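Local coordinates for SPbeta prophage-derived uncharacterized protein YonK (PDB 2H4O), which is of unknown function but assembles into an octamer and is encoded by the SPbeta prophage carried in the Bacillus subtilis genome, at residues A[19-23]-A[33-39]. Sequence-based numbering, arbitrary orientation.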
loop_
_atom_site.group_PDB
_atom_site.type_symbol
_atom_site.label_atom_id
_atom_site.label_comp_id
_atom_site.label_asym_id
_atom_site.label_seq_id
_atom_site.Cartn_x
_atom_site.Cartn_y
_atom_site.Cartn_z
ATOM N N VAL A 19 2.249 -29.641 -16.759
ATOM C CA VAL A 19 0.927 -29.637 -17.371
ATOM C C VAL A 19 0.486 -28.186 -17.486
ATOM O O VAL A 19 -0.591 -27.889 -17.993
ATOM C CB VAL A 19 -0.085 -30.376 -16.504
ATOM C CG1 VAL A 19 -1.284 -30.790 -17.351
ATOM C CG2 VAL A 19 0.569 -31.577 -15.858
HETATM N N MSE A 20 1.336 -27.286 -16.997
HETATM C CA MSE A 20 1.067 -25.856 -17.011
HETATM C C MSE A 20 -0.269 -25.473 -16.367
HETATM O O MSE A 20 -1.086 -24.768 -16.962
HETATM C CB MSE A 20 1.132 -25.325 -18.439
HETATM C CG MSE A 20 2.530 -24.894 -18.869
HETATM SE SE MSE A 20 3.174 -23.219 -18.053
HETATM C CE MSE A 20 2.548 -21.953 -19.365
ATOM N N GLU A 21 -0.469 -25.931 -15.134
ATOM C CA GLU A 21 -1.692 -25.642 -14.394
ATOM C C GLU A 21 -1.462 -25.209 -12.936
ATOM O O GLU A 21 -0.548 -25.657 -12.257
ATOM C CB GLU A 21 -2.606 -26.864 -14.393
ATOM C CG GLU A 21 -2.873 -27.441 -15.772
ATOM C CD GLU A 21 -3.827 -28.622 -15.737
ATOM O OE1 GLU A 21 -3.636 -29.525 -14.886
ATOM O OE2 GLU A 21 -4.764 -28.647 -16.569
ATOM N N VAL A 22 -2.303 -24.310 -12.463
ATOM C CA VAL A 22 -2.231 -23.859 -11.084
ATOM C C VAL A 22 -3.534 -24.313 -10.432
ATOM O O VAL A 22 -4.632 -24.109 -10.974
ATOM C CB VAL A 22 -2.136 -22.307 -10.961
ATOM C CG1 VAL A 22 -1.994 -21.916 -9.501
ATOM C CG2 VAL A 22 -0.972 -21.785 -11.794
ATOM N N THR A 23 -3.406 -24.917 -9.261
ATOM C CA THR A 23 -4.569 -25.396 -8.559
ATOM C C THR A 23 -4.587 -25.048 -7.062
ATOM O O THR A 23 -3.699 -25.456 -6.318
ATOM C CB THR A 23 -4.710 -26.926 -8.784
ATOM O OG1 THR A 23 -5.705 -27.465 -7.906
ATOM C CG2 THR A 23 -3.397 -27.624 -8.565
ATOM N N TYR A 33 -6.889 -24.166 -12.576
ATOM C CA TYR A 33 -6.881 -23.184 -13.644
ATOM C C TYR A 33 -5.724 -23.564 -14.556
ATOM O O TYR A 33 -4.707 -24.067 -14.091
ATOM C CB TYR A 33 -6.643 -21.775 -13.057
ATOM C CG TYR A 33 -7.547 -21.395 -11.896
ATOM C CD1 TYR A 33 -8.843 -20.927 -12.110
ATOM C CD2 TYR A 33 -7.116 -21.540 -10.587
ATOM C CE1 TYR A 33 -9.680 -20.615 -11.047
ATOM C CE2 TYR A 33 -7.938 -21.232 -9.525
ATOM C CZ TYR A 33 -9.215 -20.764 -9.757
ATOM O OH TYR A 33 -9.998 -20.382 -8.683
ATOM N N ASP A 34 -5.868 -23.355 -15.855
ATOM C CA ASP A 34 -4.754 -23.688 -16.714
ATOM C C ASP A 34 -4.051 -22.399 -17.057
ATOM O O ASP A 34 -4.575 -21.529 -17.766
ATOM C CB ASP A 34 -5.185 -24.431 -17.980
ATOM C CG ASP A 34 -5.996 -23.582 -18.899
ATOM O OD1 ASP A 34 -5.522 -23.371 -20.034
ATOM O OD2 ASP A 34 -7.100 -23.137 -18.486
ATOM N N PHE A 35 -2.848 -22.303 -16.506
ATOM C CA PHE A 35 -1.987 -21.156 -16.656
ATOM C C PHE A 35 -1.706 -20.845 -18.115
ATOM O O PHE A 35 -1.487 -19.679 -18.470
ATOM C CB PHE A 35 -0.704 -21.425 -15.889
ATOM C CG PHE A 35 0.046 -20.207 -15.555
ATOM C CD1 PHE A 35 -0.618 -19.094 -15.069
ATOM C CD2 PHE A 35 1.425 -20.163 -15.711
ATOM C CE1 PHE A 35 0.073 -17.956 -14.748
ATOM C CE2 PHE A 35 2.131 -19.020 -15.389
ATOM C CZ PHE A 35 1.451 -17.911 -14.903
ATOM N N LYS A 36 -1.733 -21.886 -18.952
ATOM C CA LYS A 36 -1.496 -21.742 -20.387
ATOM C C LYS A 36 -2.548 -20.809 -21.018
ATOM O O LYS A 36 -2.220 -19.799 -21.639
ATOM C CB LYS A 36 -1.530 -23.132 -21.053
ATOM C CG LYS A 36 -0.898 -23.207 -22.458
ATOM C CD LYS A 36 -1.017 -24.637 -23.067
ATOM C CE LYS A 36 0.051 -24.952 -24.185
ATOM N NZ LYS A 36 0.082 -23.997 -25.348
ATOM N N GLU A 37 -3.815 -21.149 -20.842
ATOM C CA GLU A 37 -4.890 -20.334 -21.390
ATOM C C GLU A 37 -4.818 -18.924 -20.838
ATOM O O GLU A 37 -4.913 -17.953 -21.586
ATOM C CB GLU A 37 -6.251 -20.933 -21.047
ATOM C CG GLU A 37 -7.221 -20.875 -22.189
ATOM C CD GLU A 37 -6.617 -21.415 -23.481
ATOM O OE1 GLU A 37 -6.275 -20.591 -24.366
ATOM O OE2 GLU A 37 -6.467 -22.662 -23.600
ATOM N N ILE A 38 -4.676 -18.815 -19.520
ATOM C CA ILE A 38 -4.563 -17.512 -18.867
ATOM C C ILE A 38 -3.408 -16.688 -19.475
ATOM O O ILE A 38 -3.592 -15.540 -19.927
ATOM C CB ILE A 38 -4.305 -17.686 -17.346
ATOM C CG1 ILE A 38 -5.533 -18.314 -16.668
ATOM C CG2 ILE A 38 -3.960 -16.340 -16.726
ATOM C CD1 ILE A 38 -5.296 -18.726 -15.262
ATOM N N LEU A 39 -2.222 -17.296 -19.495
ATOM C CA LEU A 39 -1.038 -16.654 -20.031
ATOM C C LEU A 39 -1.208 -16.196 -21.448
ATOM O O LEU A 39 -0.711 -15.162 -21.813
ATOM C CB LEU A 39 0.141 -17.606 -19.935
ATOM C CG LEU A 39 1.408 -17.129 -19.236
ATOM C CD1 LEU A 39 1.053 -16.490 -17.905
ATOM C CD2 LEU A 39 2.327 -18.315 -19.047
#
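Val22 pairs with Tyr33, and Met20 packs against Phe35 and Leu39, in a mixed backbone and apolar contact at the open end of the beta hairpin of strands 21-25 and 30-34, where the second strand runs into helix 35-40. Val22 and Tyr33 are an antiparallel, hydrogen-bonded pair: Tyr33 N reaches Val22 O at 2.8 Å in a nearly straight bond (172°), while Val22 N meets Tyr33 O at 2.9 Å with a more bent N-H (152°). Both side chains lie on one face of the sheet, and the Tyr33 hydroxyl is hydrogen-bonded to Glu24. Glu21 turns to the other face, where its carboxylate forms a salt bridge with Lys60 of a third subunit.

Beyond this pair the contact becomes apolar. With CG1 anti to the backbone N (chi1 -177°), Val22 directs CG2 to Phe35 CB, 4.1 Å away. In Met20, present as selenomethionine, bends at chi2 and chi3 carry CE alongside the start of the helix, 3.7 Å from Leu39 CD2, the two side chains crossing at about a right angle. The same methyl approaches the Phe35 ring obliquely, and Leu39 CD1 lies over one ring face. A second subunit packs against this cluster, its own Met20 touching Met20. Asp34 sits at the N-cap position of the helix; its side chain appears to accept from Glu37 N, although the placement of its carboxylate is less certain. The arrangement is that of an antiparallel beta hairpin whose second strand runs directly into a short helix, with Met20 and Glu21 forming a G1 beta bulge against Asp16 on the neighbouring strand 14-16.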